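Local structure of GGDEF family protein (Vibrio cholerae, 5GZS) at residues I76-L81 against E197-Y202; N142-M147 against D205-A210; E346-Q351 against G406-Y411. The protein is probably a diguanylate cyclase whose periplasmic portion, built on family 3 solute-binding modules, binds arginine. One frame throughout, in Å; residues are numbered along the deposited sequence.

Interaction 1 (I76-L81 against E197-Y202). With ARG (arginine), chain B.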
loop_
_atom_site.group_PDB
_atom_site.type_symbol
_atom_site.label_atom_id
_atom_site.label_comp_id
_atom_site.label_asym_id
_atom_site.label_seq_id
_atom_site.Cartn_x
_atom_site.Cartn_y
_atom_site.Cartn_z
ATOM N N ILE A 76 -14.425 -22.343 2.117
ATOM C CA ILE A 76 -14.511 -20.901 1.912
ATOM C C ILE A 76 -15.917 -20.525 1.443
ATOM O O ILE A 76 -16.765 -21.383 1.212
ATOM C CB ILE A 76 -13.468 -20.365 0.874
ATOM C CG1 ILE A 76 -13.772 -20.878 -0.535
ATOM C CG2 ILE A 76 -12.036 -20.674 1.301
ATOM C CD1 ILE A 76 -12.740 -20.492 -1.546
ATOM N N GLU A 77 -16.153 -19.231 1.310
ATOM C CA GLU A 77 -17.424 -18.734 0.831
ATOM C C GLU A 77 -17.157 -17.607 -0.171
ATOM O O GLU A 77 -16.597 -16.567 0.181
ATOM C CB GLU A 77 -18.268 -18.258 2.011
ATOM C CG GLU A 77 -19.636 -17.715 1.684
ATOM C CD GLU A 77 -20.274 -17.086 2.919
ATOM O OE1 GLU A 77 -19.551 -16.323 3.614
ATOM O OE2 GLU A 77 -21.477 -17.346 3.196
ATOM N N TYR A 78 -17.531 -17.819 -1.426
ATOM C CA TYR A 78 -17.332 -16.779 -2.435
ATOM C C TYR A 78 -18.198 -15.561 -2.077
ATOM O O TYR A 78 -19.400 -15.691 -1.801
ATOM C CB TYR A 78 -17.659 -17.301 -3.830
ATOM C CG TYR A 78 -16.570 -18.145 -4.454
ATOM C CD1 TYR A 78 -16.426 -19.487 -4.131
ATOM C CD2 TYR A 78 -15.697 -17.604 -5.393
ATOM C CE1 TYR A 78 -15.437 -20.250 -4.715
ATOM C CE2 TYR A 78 -14.717 -18.351 -5.972
ATOM C CZ TYR A 78 -14.579 -19.667 -5.636
ATOM O OH TYR A 78 -13.585 -20.421 -6.237
ATOM N N THR A 79 -17.569 -14.389 -2.067
ATOM C CA THR A 79 -18.196 -13.181 -1.570
ATOM C C THR A 79 -17.999 -12.034 -2.550
ATOM O O THR A 79 -16.880 -11.767 -2.993
ATOM C CB THR A 79 -17.641 -12.794 -0.184
ATOM O OG1 THR A 79 -18.006 -13.804 0.771
ATOM C CG2 THR A 79 -18.207 -11.434 0.279
ATOM N N TYR A 80 -19.099 -11.366 -2.897
ATOM C CA TYR A 80 -19.082 -10.420 -4.011
ATOM C C TYR A 80 -19.633 -9.049 -3.633
ATOM O O TYR A 80 -20.541 -8.922 -2.776
ATOM C CB TYR A 80 -19.881 -10.972 -5.221
ATOM C CG TYR A 80 -19.460 -12.357 -5.707
ATOM C CD1 TYR A 80 -20.000 -13.511 -5.125
ATOM C CD2 TYR A 80 -18.565 -12.507 -6.758
ATOM C CE1 TYR A 80 -19.644 -14.762 -5.548
ATOM C CE2 TYR A 80 -18.197 -13.767 -7.209
ATOM C CZ TYR A 80 -18.740 -14.895 -6.583
ATOM O OH TYR A 80 -18.389 -16.153 -6.987
ATOM N N LEU A 81 -19.060 -8.028 -4.274
ATOM C CA LEU A 81 -19.699 -6.720 -4.373
ATOM C C LEU A 81 -20.603 -6.749 -5.600
ATOM O O LEU A 81 -20.115 -6.871 -6.734
ATOM C CB LEU A 81 -18.669 -5.586 -4.500
ATOM C CG LEU A 81 -19.260 -4.190 -4.772
ATOM C CD1 LEU A 81 -20.165 -3.696 -3.619
ATOM C CD2 LEU A 81 -18.149 -3.218 -5.047
ATOM N N GLU A 197 -12.997 -27.098 -6.778
ATOM C CA GLU A 197 -13.108 -26.977 -8.203
ATOM C C GLU A 197 -14.539 -26.790 -8.648
ATOM O O GLU A 197 -14.793 -25.972 -9.543
ATOM C CB GLU A 197 -12.505 -28.183 -8.888
ATOM C CG GLU A 197 -11.135 -28.528 -8.423
ATOM C CD GLU A 197 -10.676 -29.824 -8.994
ATOM O OE1 GLU A 197 -11.400 -30.352 -9.861
ATOM O OE2 GLU A 197 -9.618 -30.320 -8.566
ATOM N N SER A 198 -15.495 -27.497 -8.058
ATOM C CA SER A 198 -16.823 -27.439 -8.688
ATOM C C SER A 198 -17.462 -26.089 -8.436
ATOM O O SER A 198 -18.081 -25.541 -9.321
ATOM C CB SER A 198 -17.742 -28.597 -8.233
ATOM O OG SER A 198 -18.167 -28.491 -6.888
ATOM N N ILE A 199 -17.262 -25.533 -7.242
ATOM C CA ILE A 199 -17.811 -24.229 -6.930
ATOM C C ILE A 199 -17.152 -23.127 -7.754
ATOM O O ILE A 199 -17.827 -22.212 -8.242
ATOM C CB ILE A 199 -17.654 -23.881 -5.445
ATOM C CG1 ILE A 199 -18.299 -24.949 -4.586
ATOM C CG2 ILE A 199 -18.275 -22.532 -5.157
ATOM C CD1 ILE A 199 -19.691 -25.344 -5.060
ATOM N N GLN A 200 -15.830 -23.210 -7.895
ATOM C CA GLN A 200 -15.105 -22.230 -8.721
ATOM C C GLN A 200 -15.623 -22.263 -10.158
ATOM O O GLN A 200 -15.943 -21.233 -10.745
ATOM C CB GLN A 200 -13.614 -22.516 -8.690
ATOM C CG GLN A 200 -12.825 -21.812 -9.736
ATOM C CD GLN A 200 -12.098 -20.625 -9.188
ATOM O OE1 GLN A 200 -12.705 -19.673 -8.690
ATOM N NE2 GLN A 200 -10.767 -20.688 -9.235
ATOM N N LYS A 201 -15.748 -23.472 -10.689
ATOM C CA LYS A 201 -16.265 -23.710 -12.019
ATOM C C LYS A 201 -17.675 -23.158 -12.116
ATOM O O LYS A 201 -18.063 -22.561 -13.127
ATOM C CB LYS A 201 -16.230 -25.227 -12.330
ATOM C CG LYS A 201 -16.852 -25.664 -13.666
ATOM C CD LYS A 201 -16.290 -24.843 -14.834
ATOM C CE LYS A 201 -16.594 -25.460 -16.201
ATOM N NZ LYS A 201 -17.078 -24.483 -17.235
ATOM N N TYR A 202 -18.438 -23.346 -11.040
ATOM C CA TYR A 202 -19.838 -23.002 -11.063
ATOM C C TYR A 202 -19.979 -21.515 -11.165
ATOM O O TYR A 202 -20.690 -21.046 -12.029
ATOM C CB TYR A 202 -20.552 -23.537 -9.834
ATOM C CG TYR A 202 -22.022 -23.180 -9.760
ATOM C CD1 TYR A 202 -22.440 -21.965 -9.224
ATOM C CD2 TYR A 202 -22.994 -24.068 -10.204
ATOM C CE1 TYR A 202 -23.782 -21.639 -9.143
ATOM C CE2 TYR A 202 -24.349 -23.743 -10.131
ATOM C CZ TYR A 202 -24.729 -22.536 -9.594
ATOM O OH TYR A 202 -26.056 -22.227 -9.506
HETATM N N ARG B . -20.605 -16.503 6.147
HETATM C CA ARG B . -21.098 -15.188 6.528
HETATM C C ARG B . -21.832 -15.251 7.863
HETATM O O ARG B . -21.945 -14.258 8.580
HETATM C CB ARG B . -22.011 -14.633 5.450
HETATM C CG ARG B . -23.280 -15.436 5.237
HETATM C CD ARG B . -23.915 -14.987 3.939
HETATM N NE ARG B . -25.189 -15.630 3.700
HETATM C CZ ARG B . -25.321 -16.891 3.310
HETATM N NH1 ARG B . -24.249 -17.655 3.127
HETATM N NH2 ARG B . -26.532 -17.387 3.121
HETATM O OXT ARG B . -22.329 -16.299 8.256
#
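The hydroxyl of Y78 gives a hydrogen bond to the side-chain carbonyl of Q200, with OH to OE1 at 2.7 Å. It joins the turn before strand 79-83 to the long helix 189-218. The setting is a solute-binding fold of family 3, and the residue just before Y78 holds the bound arginine. The bond is not aimed at a lone pair. OH sits above the amide plane, 67° out of it, and meets the C=O at 108°. CG of Q200 is anti to the backbone N, and the chain bends at chi2 (102°), which brings OE1 to the hydroxyl edge of the ring, near its plane.

Beside this bond lies an apolar touch. The CG2 branch of I199 rests 3.7 Å from CE1 of Y78, and the two side chains cross obliquely. I199 also packs on V16 of helix 15-28. Y78 itself is buried and also meets L156 of strand 153-156.

CB of E77 points away from the helix. The carboxylate of E77 takes a bond from each end of the ligand. With CG anti to the backbone N and the chain extended, OE1 accepts from the arginine N at 2.7 Å, and OE2 from the arginine NH1 at 2.8 Å.

Interaction 2 (N142-M147 against D205-A210). With ARG (arginine), chain B.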
loop_
_atom_site.group_PDB
_atom_site.type_symbol
_atom_site.label_atom_id
_atom_site.label_comp_id
_atom_site.label_asym_id
_atom_site.label_seq_id
_atom_site.Cartn_x
_atom_site.Cartn_y
_atom_site.Cartn_z
ATOM N N ASN A 142 -24.763 -17.173 -2.958
ATOM C CA ASN A 142 -26.225 -17.350 -3.019
ATOM C C ASN A 142 -26.941 -16.352 -3.923
ATOM O O ASN A 142 -27.954 -16.665 -4.562
ATOM C CB ASN A 142 -26.809 -17.249 -1.621
ATOM C CG ASN A 142 -26.165 -18.224 -0.658
ATOM O OD1 ASN A 142 -24.976 -18.110 -0.340
ATOM N ND2 ASN A 142 -26.942 -19.192 -0.194
ATOM N N GLN A 143 -26.406 -15.144 -3.983
ATOM C CA GLN A 143 -27.044 -14.092 -4.748
ATOM C C GLN A 143 -26.542 -13.999 -6.185
ATOM O O GLN A 143 -27.152 -13.318 -7.004
ATOM C CB GLN A 143 -26.841 -12.752 -4.055
ATOM C CG GLN A 143 -27.283 -12.721 -2.603
ATOM C CD GLN A 143 -28.761 -13.036 -2.423
ATOM O OE1 GLN A 143 -29.571 -12.796 -3.321
ATOM N NE2 GLN A 143 -29.126 -13.549 -1.238
ATOM N N LEU A 144 -25.458 -14.702 -6.501
ATOM C CA LEU A 144 -24.777 -14.499 -7.773
ATOM C C LEU A 144 -25.673 -14.711 -8.996
ATOM O O LEU A 144 -25.845 -13.798 -9.826
ATOM C CB LEU A 144 -23.555 -15.416 -7.874
ATOM C CG LEU A 144 -22.659 -15.070 -9.068
ATOM C CD1 LEU A 144 -22.204 -13.625 -8.957
ATOM C CD2 LEU A 144 -21.454 -15.991 -9.143
ATOM N N LYS A 145 -26.227 -15.916 -9.117
ATOM C CA LYS A 145 -27.040 -16.257 -10.279
ATOM C C LYS A 145 -28.283 -15.328 -10.381
ATOM O O LYS A 145 -28.481 -14.699 -11.416
ATOM C CB LYS A 145 -27.411 -17.748 -10.242
ATOM C CG LYS A 145 -28.222 -18.260 -11.433
ATOM C CD LYS A 145 -28.509 -19.759 -11.305
ATOM C CE LYS A 145 -27.524 -20.524 -12.157
ATOM N NZ LYS A 145 -27.285 -21.949 -11.770
ATOM N N PRO A 146 -29.085 -15.186 -9.309
ATOM C CA PRO A 146 -30.228 -14.280 -9.503
ATOM C C PRO A 146 -29.815 -12.831 -9.733
ATOM O O PRO A 146 -30.469 -12.132 -10.509
ATOM C CB PRO A 146 -31.024 -14.416 -8.199
ATOM C CG PRO A 146 -30.032 -14.952 -7.193
ATOM C CD PRO A 146 -29.094 -15.820 -7.974
HETATM N N MSE A 147 -28.740 -12.389 -9.092
HETATM C CA MSE A 147 -28.309 -10.999 -9.235
HETATM C C MSE A 147 -27.797 -10.694 -10.649
HETATM O O MSE A 147 -28.182 -9.695 -11.234
HETATM C CB MSE A 147 -27.235 -10.658 -8.197
HETATM C CG MSE A 147 -27.218 -9.224 -7.732
HETATM SE SE MSE A 147 -28.860 -8.695 -6.857
HETATM C CE MSE A 147 -28.235 -8.451 -5.019
ATOM N N ASP A 205 -18.496 -19.738 -14.401
ATOM C CA ASP A 205 -19.392 -19.930 -15.544
ATOM C C ASP A 205 -20.541 -18.915 -15.600
ATOM O O ASP A 205 -20.838 -18.366 -16.670
ATOM C CB ASP A 205 -19.954 -21.336 -15.523
ATOM C CG ASP A 205 -19.005 -22.351 -16.117
ATOM O OD1 ASP A 205 -17.879 -21.979 -16.492
ATOM O OD2 ASP A 205 -19.385 -23.535 -16.207
ATOM N N ILE A 206 -21.181 -18.659 -14.464
ATOM C CA ILE A 206 -22.218 -17.627 -14.374
ATOM C C ILE A 206 -21.677 -16.271 -14.758
ATOM O O ILE A 206 -22.332 -15.506 -15.490
ATOM C CB ILE A 206 -22.804 -17.509 -12.951
ATOM C CG1 ILE A 206 -23.654 -18.723 -12.618
ATOM C CG2 ILE A 206 -23.623 -16.189 -12.764
ATOM C CD1 ILE A 206 -24.194 -18.663 -11.203
ATOM N N ARG A 207 -20.488 -15.957 -14.247
ATOM C CA ARG A 207 -19.863 -14.668 -14.585
ATOM C C ARG A 207 -19.411 -14.586 -16.053
ATOM O O ARG A 207 -19.572 -13.551 -16.665
ATOM C CB ARG A 207 -18.718 -14.385 -13.638
ATOM C CG ARG A 207 -19.290 -13.995 -12.284
ATOM C CD ARG A 207 -18.277 -14.221 -11.183
ATOM N NE ARG A 207 -17.246 -13.198 -11.196
ATOM C CZ ARG A 207 -15.993 -13.414 -10.842
ATOM N NH1 ARG A 207 -15.616 -14.612 -10.431
ATOM N NH2 ARG A 207 -15.129 -12.419 -10.878
ATOM N N LYS A 208 -18.933 -15.680 -16.632
ATOM C CA LYS A 208 -18.625 -15.681 -18.055
ATOM C C LYS A 208 -19.865 -15.429 -18.915
ATOM O O LYS A 208 -19.830 -14.697 -19.900
ATOM C CB LYS A 208 -18.001 -17.009 -18.461
ATOM C CG LYS A 208 -16.540 -17.127 -18.092
ATOM C CD LYS A 208 -16.078 -18.557 -18.281
ATOM C CE LYS A 208 -14.561 -18.694 -18.169
ATOM N NZ LYS A 208 -14.269 -20.146 -18.206
ATOM N N GLN A 209 -20.953 -16.099 -18.551
ATOM C CA GLN A 209 -22.194 -16.030 -19.311
ATOM C C GLN A 209 -22.719 -14.606 -19.345
ATOM O O GLN A 209 -23.163 -14.119 -20.385
ATOM C CB GLN A 209 -23.245 -16.964 -18.708
ATOM C CG GLN A 209 -24.577 -16.954 -19.440
ATOM C CD GLN A 209 -25.753 -16.745 -18.506
ATOM O OE1 GLN A 209 -25.642 -16.051 -17.496
ATOM N NE2 GLN A 209 -26.889 -17.347 -18.841
ATOM N N ALA A 210 -22.663 -13.938 -18.198
ATOM C CA ALA A 210 -23.115 -12.542 -18.105
ATOM C C ALA A 210 -22.227 -11.703 -19.021
ATOM O O ALA A 210 -22.725 -10.948 -19.846
ATOM C CB ALA A 210 -23.065 -12.034 -16.689
HETATM N N ARG B . -20.605 -16.503 6.147
HETATM C CA ARG B . -21.098 -15.188 6.528
HETATM C C ARG B . -21.832 -15.251 7.863
HETATM O O ARG B . -21.945 -14.258 8.580
HETATM C CB ARG B . -22.011 -14.633 5.450
HETATM C CG ARG B . -23.280 -15.436 5.237
HETATM C CD ARG B . -23.915 -14.987 3.939
HETATM N NE ARG B . -25.189 -15.630 3.700
HETATM C CZ ARG B . -25.321 -16.891 3.310
HETATM N NH1 ARG B . -24.249 -17.655 3.127
HETATM N NH2 ARG B . -26.532 -17.387 3.121
HETATM O OXT ARG B . -22.329 -16.299 8.256
#
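CD1 of I206 rests against the side of K145, 3.5 Å from CB of K145. This is the closest touch of the contact. The same methyl also comes within 3.9 Å of CE of K145, so CD1 touches the lysine chain at both CB and CE while the side chains cross at about a right angle. The K145 chain is straight as far as chi2 and turns at chi3 (-99°), and this bend carries CE back beside the methyl. The other branch of I206 works separately. CG2 stands 4.0 Å from CG of L144, and the two side chains slide past each other in opposite directions.

The contact joins helix 144-149 to the long helix 189-218, on the arginine-binding half of a family 3 solute-binding fold. The backbones come near each other here, with CA of K145 and CA of I206 6.5 Å apart. L144 also touches Y80 and Y82 of strand 79-83. L148, one turn further on, packs on both I206 and R207.

Contacts become looser toward R207. Its CD passes L144 CD2 at 4.2 Å, again nearly at a right angle, and its NH1 bonds to OE1 of Q203. The closest touch thus lies at the solvent edge, where K145 is partly exposed, while L144, I206 and R207 are buried. NZ of K145 is probably bonded to the hydroxyl of Y202.

N142, at the other end of its segment, belongs to the arginine pocket. Its ND2 bonds to the backbone O of E11, while OD1 stays 3.6 Å from NH1 of the ligand, a near approach without a hydrogen bond.

Interaction 3 (E346-Q351 against G406-Y411)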
loop_
_atom_site.group_PDB
_atom_site.type_symbol
_atom_site.label_atom_id
_atom_site.label_comp_id
_atom_site.label_asym_id
_atom_site.label_seq_id
_atom_site.Cartn_x
_atom_site.Cartn_y
_atom_site.Cartn_z
ATOM N N GLU A 346 10.727 10.011 -19.182
ATOM C CA GLU A 346 11.137 11.395 -19.403
ATOM C C GLU A 346 10.013 12.311 -18.956
ATOM O O GLU A 346 10.227 13.310 -18.265
ATOM C CB GLU A 346 11.497 11.639 -20.859
ATOM C CG GLU A 346 11.955 13.062 -21.172
ATOM C CD GLU A 346 12.253 13.244 -22.656
ATOM O OE1 GLU A 346 11.646 12.506 -23.476
ATOM O OE2 GLU A 346 13.113 14.083 -23.002
ATOM N N GLU A 347 8.803 11.939 -19.323
ATOM C CA GLU A 347 7.650 12.691 -18.911
ATOM C C GLU A 347 7.576 12.694 -17.393
ATOM O O GLU A 347 7.412 13.754 -16.785
ATOM C CB GLU A 347 6.409 12.091 -19.548
ATOM C CG GLU A 347 5.071 12.462 -18.961
ATOM C CD GLU A 347 3.956 11.802 -19.765
ATOM O OE1 GLU A 347 2.901 11.470 -19.184
ATOM O OE2 GLU A 347 4.155 11.607 -20.991
ATOM N N LEU A 348 7.742 11.524 -16.782
ATOM C CA LEU A 348 7.608 11.399 -15.335
ATOM C C LEU A 348 8.525 12.377 -14.610
ATOM O O LEU A 348 8.106 13.088 -13.694
ATOM C CB LEU A 348 7.912 9.969 -14.883
ATOM C CG LEU A 348 7.908 9.715 -13.367
ATOM C CD1 LEU A 348 6.672 10.334 -12.700
ATOM C CD2 LEU A 348 7.953 8.195 -13.091
ATOM N N LEU A 349 9.777 12.427 -15.043
ATOM C CA LEU A 349 10.737 13.251 -14.357
ATOM C C LEU A 349 10.423 14.704 -14.610
ATOM O O LEU A 349 10.610 15.545 -13.724
ATOM C CB LEU A 349 12.159 12.904 -14.784
ATOM C CG LEU A 349 12.626 11.562 -14.214
ATOM C CD1 LEU A 349 14.134 11.522 -14.214
ATOM C CD2 LEU A 349 12.100 11.349 -12.818
ATOM N N GLN A 350 9.917 15.005 -15.796
ATOM C CA GLN A 350 9.570 16.386 -16.096
ATOM C C GLN A 350 8.449 16.901 -15.172
ATOM O O GLN A 350 8.423 18.092 -14.850
ATOM C CB GLN A 350 9.184 16.533 -17.561
ATOM C CG GLN A 350 10.379 16.574 -18.505
ATOM C CD GLN A 350 9.967 16.462 -19.960
ATOM O OE1 GLN A 350 8.995 15.787 -20.281
ATOM N NE2 GLN A 350 10.709 17.115 -20.846
ATOM N N GLN A 351 7.544 16.015 -14.734
ATOM C CA GLN A 351 6.577 16.398 -13.704
ATOM C C GLN A 351 7.373 16.451 -12.403
ATOM O O GLN A 351 7.536 17.522 -11.814
ATOM C CB GLN A 351 5.387 15.423 -13.603
ATOM C CG GLN A 351 4.021 16.038 -13.185
ATOM C CD GLN A 351 3.948 16.645 -11.762
ATOM O OE1 GLN A 351 4.890 16.529 -10.980
ATOM N NE2 GLN A 351 2.813 17.294 -11.435
ATOM N N GLY A 406 14.917 3.697 -3.692
ATOM C CA GLY A 406 13.938 2.693 -4.010
ATOM C C GLY A 406 12.917 3.112 -5.043
ATOM O O GLY A 406 13.098 3.998 -5.830
ATOM N N SER A 407 11.809 2.422 -5.013
ATOM C CA SER A 407 10.678 2.684 -5.885
ATOM C C SER A 407 10.231 4.085 -5.601
ATOM O O SER A 407 9.597 4.340 -4.587
ATOM C CB SER A 407 9.524 1.716 -5.650
ATOM O OG SER A 407 9.869 0.400 -6.040
ATOM N N PHE A 408 10.594 5.002 -6.480
ATOM C CA PHE A 408 10.209 6.384 -6.310
ATOM C C PHE A 408 8.886 6.677 -6.986
ATOM O O PHE A 408 8.388 7.792 -6.878
ATOM C CB PHE A 408 11.290 7.309 -6.864
ATOM C CG PHE A 408 11.474 7.207 -8.350
ATOM C CD1 PHE A 408 12.272 6.208 -8.900
ATOM C CD2 PHE A 408 10.857 8.109 -9.191
ATOM C CE1 PHE A 408 12.448 6.111 -10.257
ATOM C CE2 PHE A 408 11.024 8.028 -10.558
ATOM C CZ PHE A 408 11.828 7.024 -11.097
ATOM N N TYR A 409 8.329 5.687 -7.688
ATOM C CA TYR A 409 7.010 5.832 -8.332
ATOM C C TYR A 409 6.371 4.513 -8.792
ATOM O O TYR A 409 7.039 3.624 -9.325
ATOM C CB TYR A 409 7.102 6.770 -9.530
ATOM C CG TYR A 409 5.772 7.348 -9.953
ATOM C CD1 TYR A 409 5.301 8.528 -9.392
ATOM C CD2 TYR A 409 4.988 6.722 -10.928
ATOM C CE1 TYR A 409 4.084 9.074 -9.780
ATOM C CE2 TYR A 409 3.756 7.256 -11.325
ATOM C CZ TYR A 409 3.312 8.437 -10.739
ATOM O OH TYR A 409 2.102 8.993 -11.103
ATOM N N GLN A 410 5.063 4.401 -8.583
ATOM C CA GLN A 410 4.303 3.294 -9.125
ATOM C C GLN A 410 3.326 3.780 -10.213
ATOM O O GLN A 410 2.446 4.602 -9.944
ATOM C CB GLN A 410 3.545 2.570 -8.016
ATOM C CG GLN A 410 2.780 1.353 -8.532
ATOM C CD GLN A 410 2.170 0.525 -7.421
ATOM O OE1 GLN A 410 2.880 -0.123 -6.637
ATOM N NE2 GLN A 410 0.838 0.544 -7.342
ATOM N N TYR A 411 3.479 3.272 -11.436
ATOM C CA TYR A 411 2.596 3.673 -12.532
ATOM C C TYR A 411 1.766 2.504 -13.083
ATOM O O TYR A 411 1.734 1.410 -12.507
ATOM C CB TYR A 411 3.406 4.348 -13.653
ATOM C CG TYR A 411 4.469 3.509 -14.333
ATOM C CD1 TYR A 411 5.705 3.307 -13.739
ATOM C CD2 TYR A 411 4.253 2.947 -15.592
ATOM C CE1 TYR A 411 6.688 2.550 -14.367
ATOM C CE2 TYR A 411 5.233 2.189 -16.217
ATOM C CZ TYR A 411 6.447 2.001 -15.601
ATOM O OH TYR A 411 7.428 1.255 -16.202
#
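L348 meets Y409 in a CH-pi contact. Its CD1 methyl stands over one face of the tyrosine ring, 4.0 Å from the centroid and only 10° off the ring normal, so it sits almost above the middle of the ring. The torsions set this up from both sides. L348 has CG anti to the backbone N (chi1 176°), which sends the leucine fork outward from the helix. In Y409, chi1 places the ring beside that fork, and chi2 (89°) sets which way its face turns.

The remaining touches are plain apolar ones. CD2, the second branch of L348, lies at the root of the tyrosine side chain, 3.9 Å from CG of Y409. It also reaches the phenylalanine next door, with CE2 of F408 at 4.0 Å. L349 adds a smaller share. Its CD2 approaches CE2 of F408 at 4.2 Å, and the two side chains cross at about a right angle. F408 thus receives both leucines at one ring atom, obliquely to its plane.

Helix 344-352 links the parallel neighbours 337-340 and 359-361 in a beta-alpha-beta crossover. Strand 399-410 is an outermost strand of the same mixed sheet, and F408 and Y409 are backbone-bonded to A313 of strand 312-318. L349 and F408 both pack on V380 of strand 378-382, so the contact continues into the sheet. Y411 lies beside F344, near the start of the helix.

Between the two segments, the chemistry is wholly apolar. The helix and the 406-411 segment meet through leucine methyls on aromatic rings, while polar ends such as E347 and Q410 bond to residues elsewhere.

Interactions 1 and 2 are neighbours, with centres 10 Å apart, and both use helix 189-218. They touch directly. Y202 OH of interaction 1 lies 2.6 Å from K145 NZ of interaction 2, and Y80 packs on L144 and R207. Each also supplies a pocket residue, E77 from 76-81 and N142 from 142-147, so the one helix backs two parts of the chain that reach the arginine. Interaction 3 is separate. Its centre is about 39 Å from that of interaction 1 and 41 Å from that of interaction 2, across the chain's centre, and it holds none of the residues of the arginine pocket.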